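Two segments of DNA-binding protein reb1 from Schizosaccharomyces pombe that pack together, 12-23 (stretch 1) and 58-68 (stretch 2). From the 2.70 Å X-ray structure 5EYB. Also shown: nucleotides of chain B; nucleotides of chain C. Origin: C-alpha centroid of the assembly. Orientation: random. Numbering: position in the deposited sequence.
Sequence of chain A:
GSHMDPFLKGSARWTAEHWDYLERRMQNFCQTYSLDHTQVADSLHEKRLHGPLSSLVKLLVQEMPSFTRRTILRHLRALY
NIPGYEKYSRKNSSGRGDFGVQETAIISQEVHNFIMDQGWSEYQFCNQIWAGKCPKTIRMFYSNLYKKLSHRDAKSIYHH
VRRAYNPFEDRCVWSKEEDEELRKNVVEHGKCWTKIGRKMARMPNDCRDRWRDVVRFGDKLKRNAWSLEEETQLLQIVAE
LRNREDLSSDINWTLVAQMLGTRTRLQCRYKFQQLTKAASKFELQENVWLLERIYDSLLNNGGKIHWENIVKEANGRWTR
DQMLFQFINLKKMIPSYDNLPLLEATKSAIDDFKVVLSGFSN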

# COMPACT_ATOMS: atom_id res chain seq x y z
N ALA A 12 -16.24 5.66 0.24
CA ALA A 12 -15.08 5.03 0.88
C ALA A 12 -14.35 4.11 -0.10
O ALA A 12 -13.12 4.13 -0.18
CB ALA A 12 -15.52 4.25 2.11
N ARG A 13 -15.11 3.31 -0.83
CA ARG A 13 -14.54 2.42 -1.84
C ARG A 13 -15.40 2.38 -3.09
O ARG A 13 -16.59 2.69 -3.04
CB ARG A 13 -14.38 1.00 -1.29
CG ARG A 13 -13.28 0.85 -0.27
CD ARG A 13 -13.14 -0.61 0.12
NE ARG A 13 -12.72 -1.45 -1.00
CZ ARG A 13 -11.45 -1.70 -1.30
NH1 ARG A 13 -11.15 -2.48 -2.34
NH2 ARG A 13 -10.47 -1.19 -0.56
N TRP A 14 -14.79 2.00 -4.21
CA TRP A 14 -15.51 1.94 -5.47
C TRP A 14 -16.42 0.72 -5.49
O TRP A 14 -15.97 -0.41 -5.65
CB TRP A 14 -14.53 1.90 -6.64
CG TRP A 14 -15.10 2.43 -7.92
CD1 TRP A 14 -15.86 1.75 -8.82
CD2 TRP A 14 -14.93 3.75 -8.45
NE1 TRP A 14 -16.19 2.57 -9.87
CE2 TRP A 14 -15.64 3.80 -9.67
CE3 TRP A 14 -14.27 4.90 -8.01
CZ2 TRP A 14 -15.69 4.95 -10.45
CZ3 TRP A 14 -14.33 6.04 -8.79
CH2 TRP A 14 -15.03 6.06 -9.99
N THR A 15 -17.72 0.97 -5.33
CA THR A 15 -18.71 -0.10 -5.25
C THR A 15 -19.45 -0.27 -6.57
O THR A 15 -19.10 0.36 -7.57
CB THR A 15 -19.73 0.16 -4.12
N ALA A 16 -20.47 -1.11 -6.56
CA ALA A 16 -21.28 -1.35 -7.76
C ALA A 16 -22.05 -0.10 -8.16
O ALA A 16 -22.30 0.14 -9.34
CB ALA A 16 -22.24 -2.51 -7.54
N GLU A 17 -22.43 0.70 -7.16
CA GLU A 17 -23.19 1.92 -7.41
C GLU A 17 -22.35 2.92 -8.19
O GLU A 17 -22.84 3.59 -9.10
CB GLU A 17 -23.66 2.53 -6.09
N HIS A 18 -21.07 3.02 -7.82
CA HIS A 18 -20.16 3.95 -8.47
C HIS A 18 -19.94 3.62 -9.94
O HIS A 18 -19.77 4.51 -10.77
CB HIS A 18 -18.82 3.97 -7.73
CG HIS A 18 -18.91 4.56 -6.36
ND1 HIS A 18 -18.11 4.14 -5.31
CD2 HIS A 18 -19.71 5.53 -5.85
CE1 HIS A 18 -18.41 4.83 -4.23
NE2 HIS A 18 -19.38 5.68 -4.53
N TRP A 19 -19.94 2.33 -10.26
CA TRP A 19 -19.83 1.91 -11.65
C TRP A 19 -21.10 2.23 -12.41
O TRP A 19 -21.06 2.68 -13.55
CB TRP A 19 -19.53 0.41 -11.74
CG TRP A 19 -18.10 0.05 -11.46
CD1 TRP A 19 -17.63 -0.63 -10.38
CD2 TRP A 19 -16.96 0.37 -12.27
NE1 TRP A 19 -16.26 -0.77 -10.47
CE2 TRP A 19 -15.83 -0.16 -11.62
CE3 TRP A 19 -16.79 1.05 -13.48
CZ2 TRP A 19 -14.54 -0.04 -12.14
CZ3 TRP A 19 -15.51 1.17 -14.00
CH2 TRP A 19 -14.41 0.63 -13.33
N ASP A 20 -22.24 2.00 -11.76
CA ASP A 20 -23.53 2.28 -12.38
C ASP A 20 -23.71 3.76 -12.64
O ASP A 20 -24.30 4.16 -13.64
CB ASP A 20 -24.67 1.75 -11.51
CG ASP A 20 -24.78 0.24 -11.53
OD1 ASP A 20 -24.35 -0.37 -12.54
OD2 ASP A 20 -25.29 -0.34 -10.55
N TYR A 21 -23.20 4.59 -11.73
CA TYR A 21 -23.26 6.03 -11.89
C TYR A 21 -22.42 6.48 -13.09
O TYR A 21 -22.85 7.29 -13.90
CB TYR A 21 -22.79 6.75 -10.63
CG TYR A 21 -22.71 8.25 -10.78
CD1 TYR A 21 -23.86 9.03 -10.80
CD2 TYR A 21 -21.49 8.89 -10.92
CE1 TYR A 21 -23.80 10.40 -10.95
CE2 TYR A 21 -21.41 10.26 -11.07
CZ TYR A 21 -22.57 11.01 -11.08
OH TYR A 21 -22.51 12.38 -11.23
N LEU A 22 -21.21 5.93 -13.18
CA LEU A 22 -20.29 6.27 -14.26
C LEU A 22 -20.88 5.91 -15.61
O LEU A 22 -20.89 6.72 -16.53
CB LEU A 22 -18.95 5.56 -14.06
CG LEU A 22 -17.80 6.08 -14.92
CD1 LEU A 22 -17.50 7.53 -14.55
CD2 LEU A 22 -16.56 5.21 -14.75
N GLU A 23 -21.38 4.68 -15.72
CA GLU A 23 -21.96 4.19 -16.96
C GLU A 23 -23.16 5.02 -17.39
O GLU A 23 -23.31 5.34 -18.57
CB GLU A 23 -22.36 2.72 -16.82
N LYS A 58 -14.58 16.95 -14.65
CA LYS A 58 -14.69 17.95 -13.60
C LYS A 58 -15.96 17.75 -12.78
O LYS A 58 -15.95 17.92 -11.56
CB LYS A 58 -14.68 19.36 -14.21
CG LYS A 58 -13.44 20.17 -13.86
CD LYS A 58 -13.47 21.55 -14.50
CE LYS A 58 -13.34 21.46 -16.01
NZ LYS A 58 -13.50 22.79 -16.66
N LEU A 59 -17.04 17.38 -13.46
CA LEU A 59 -18.31 17.07 -12.79
C LEU A 59 -18.17 15.83 -11.92
O LEU A 59 -18.60 15.83 -10.76
CB LEU A 59 -19.42 16.88 -13.83
CG LEU A 59 -20.81 16.44 -13.35
CD1 LEU A 59 -21.87 17.13 -14.17
CD2 LEU A 59 -20.97 14.92 -13.46
N LEU A 60 -17.58 14.78 -12.48
CA LEU A 60 -17.36 13.53 -11.77
C LEU A 60 -16.57 13.74 -10.48
O LEU A 60 -16.92 13.20 -9.43
CB LEU A 60 -16.63 12.53 -12.66
CG LEU A 60 -17.38 12.08 -13.92
CD1 LEU A 60 -16.53 11.10 -14.71
CD2 LEU A 60 -18.71 11.46 -13.54
N VAL A 61 -15.51 14.53 -10.58
CA VAL A 61 -14.67 14.84 -9.43
C VAL A 61 -15.49 15.47 -8.32
O VAL A 61 -15.34 15.14 -7.15
CB VAL A 61 -13.50 15.78 -9.80
CG1 VAL A 61 -12.70 16.15 -8.57
CG2 VAL A 61 -12.61 15.12 -10.84
N GLN A 62 -16.38 16.38 -8.71
CA GLN A 62 -17.26 17.04 -7.76
C GLN A 62 -18.36 16.10 -7.27
O GLN A 62 -18.74 16.12 -6.10
CB GLN A 62 -17.88 18.29 -8.38
CG GLN A 62 -18.92 18.96 -7.51
CD GLN A 62 -19.70 20.02 -8.26
OE1 GLN A 62 -20.93 20.03 -8.24
NE2 GLN A 62 -18.99 20.93 -8.92
N GLU A 63 -18.86 15.26 -8.18
CA GLU A 63 -19.96 14.37 -7.87
C GLU A 63 -19.51 13.12 -7.11
O GLU A 63 -20.32 12.44 -6.48
CB GLU A 63 -20.69 13.95 -9.15
CG GLU A 63 -21.49 15.07 -9.80
CD GLU A 63 -22.76 15.40 -9.04
OE1 GLU A 63 -22.69 16.19 -8.07
OE2 GLU A 63 -23.83 14.88 -9.41
N MET A 64 -18.22 12.82 -7.17
CA MET A 64 -17.68 11.67 -6.44
C MET A 64 -16.52 12.07 -5.54
O MET A 64 -15.38 11.67 -5.77
CB MET A 64 -17.24 10.59 -7.43
CG MET A 64 -18.39 9.93 -8.17
SD MET A 64 -17.86 8.63 -9.31
CE MET A 64 -17.35 9.61 -10.72
N PRO A 65 -16.82 12.84 -4.47
CA PRO A 65 -15.81 13.45 -3.60
C PRO A 65 -14.96 12.42 -2.87
O PRO A 65 -13.89 12.76 -2.36
CB PRO A 65 -16.64 14.26 -2.60
CG PRO A 65 -18.01 14.36 -3.20
CD PRO A 65 -18.18 13.10 -3.98
N SER A 66 -15.43 11.18 -2.82
CA SER A 66 -14.73 10.13 -2.09
C SER A 66 -13.47 9.68 -2.81
O SER A 66 -12.69 8.88 -2.29
CB SER A 66 -15.66 8.94 -1.87
OG SER A 66 -16.89 9.36 -1.29
N PHE A 67 -13.26 10.20 -4.02
CA PHE A 67 -12.13 9.77 -4.84
C PHE A 67 -11.42 10.94 -5.51
O PHE A 67 -12.00 12.01 -5.70
CB PHE A 67 -12.62 8.78 -5.90
CG PHE A 67 -13.34 7.60 -5.33
CD1 PHE A 67 -12.65 6.57 -4.71
CD2 PHE A 67 -14.72 7.53 -5.38
CE1 PHE A 67 -13.31 5.49 -4.18
CE2 PHE A 67 -15.40 6.45 -4.84
CZ PHE A 67 -14.69 5.43 -4.24
N THR A 68 -10.15 10.73 -5.85
CA THR A 68 -9.34 11.74 -6.52
C THR A 68 -9.66 11.75 -8.02
O THR A 68 -10.27 10.82 -8.53
CB THR A 68 -7.83 11.49 -6.32
OG1 THR A 68 -7.61 10.99 -4.99
CG2 THR A 68 -7.03 12.77 -6.51
P DT B 18 -8.60 8.27 -3.37
OP1 DT B 18 -9.76 8.83 -2.66
OP2 DT B 18 -8.49 8.44 -4.83
O5' DT B 18 -7.25 8.85 -2.75
C5' DT B 18 -6.75 8.31 -1.55
C4' DT B 18 -5.46 9.00 -1.15
O4' DT B 18 -4.32 8.24 -1.64
C3' DT B 18 -5.30 10.42 -1.70
O3' DT B 18 -4.86 11.27 -0.67
C2' DT B 18 -4.24 10.25 -2.78
C1' DT B 18 -3.40 9.13 -2.20
N1 DT B 18 -2.60 8.40 -3.22
C2 DT B 18 -1.29 8.08 -2.94
O2 DT B 18 -0.73 8.37 -1.90
N3 DT B 18 -0.64 7.41 -3.95
C4 DT B 18 -1.16 7.02 -5.17
O4 DT B 18 -0.50 6.42 -6.01
C5 DT B 18 -2.54 7.39 -5.39
C7 DT B 18 -3.22 7.03 -6.68
C6 DT B 18 -3.18 8.05 -4.42
P DC C 15 -12.47 -0.76 4.39
OP1 DC C 15 -13.82 -0.53 3.83
OP2 DC C 15 -12.24 -0.65 5.84
O5' DC C 15 -11.96 -2.20 3.95
C5' DC C 15 -11.70 -2.48 2.59
C4' DC C 15 -10.79 -3.67 2.44
O4' DC C 15 -9.52 -3.36 3.03
C3' DC C 15 -11.26 -4.92 3.16
O3' DC C 15 -12.00 -5.73 2.25
C2' DC C 15 -9.95 -5.61 3.59
C1' DC C 15 -8.87 -4.56 3.33
N1 DC C 15 -7.97 -4.33 4.49
C2 DC C 15 -6.74 -4.98 4.56
O2 DC C 15 -6.41 -5.75 3.64
N3 DC C 15 -5.94 -4.76 5.63
C4 DC C 15 -6.33 -3.93 6.59
N4 DC C 15 -5.50 -3.74 7.63
C5 DC C 15 -7.58 -3.26 6.54
C6 DC C 15 -8.36 -3.49 5.49

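The contact turns on a single phenylalanine, F67, whose ring is met by two other aromatic rings in different ways. The six-membered ring of W14 directs its edge toward the face of F67, with centroids 4.8 Å apart, planes inclined at 52° and W14 CE3 3.7 Å from F67 CE2. F67 in turn directs its own edge toward the face of H18 in an offset arrangement: the centroids lie 5.2 Å apart, the planes are nearly perpendicular at 86°, and F67 CE2 comes within 3.5 Å of H18 CE1. One ring thus serves as face to the tryptophan and as edge to the histidine. A flat, wholly apolar side chain suits this place, and F67 is buried, giving up more area to the other stretch than any other residue here.

The tip of the same ring also reaches the backbone of the loop before the first helix, where F67 CZ lies 3.3 Å from R13 C and 3.4 Å from W14 N. The ring therefore packs against main chain as well as side chains. H18 is held in place from its own side of the contact: T15 N donates a hydrogen bond to H18 ND1 (3.2 Å), tying the imidazole to the start of its helix and leaving its face available to F67.

Further along, M64 continues the apolar surface. It is the first residue to leave helical geometry after 58-63; its CA-to-CB bond points toward stretch 1, and the side chain, with chi1 m, chi2 t and chi3 m, places the sulfur against it. That sulfur lies between two aromatic residues, with M64 SD 3.9 Å from W14 CH2 and 4.0 Å from Y21 CD2; both approaches are oblique to the rings. A long, flexible and polarizable thioether is well suited to such a pocket. The type I turn from M64 to F67, closed by the hydrogen bond from F67 N to M64 O (3.1 Å), brings these two side chains to the same partner, W14.

The two helices run roughly antiparallel, at 152°, with their axes no closer than 12.3 Å, so long side chains must span the gap. Y21, in the t rotamer, brings the rim of its ring and its hydroxyl up to the second helix, with Y21 CE2 3.9 Å from L60 CD2 and Y21 OH 3.2 Å from E63 CB. Its phenol can bury carbon while ending among the more exposed residues L59 and E63. The buried pair L22 and L60 meets through CD1 of each, 3.7 Å apart; both CA-to-CB bonds point sideways, but the branched ends come nearer.

No clear hydrogen bond crosses between the stretches, and the 516 Å² buried is held chiefly by aromatic and apolar packing. Polar anchoring instead goes to DNA, as befits a DNA-binding protein: just beyond F67, T68 N and T68 OG1 both donate to OP2 of DT18 in chain B, at 3.0 and 2.7 Å.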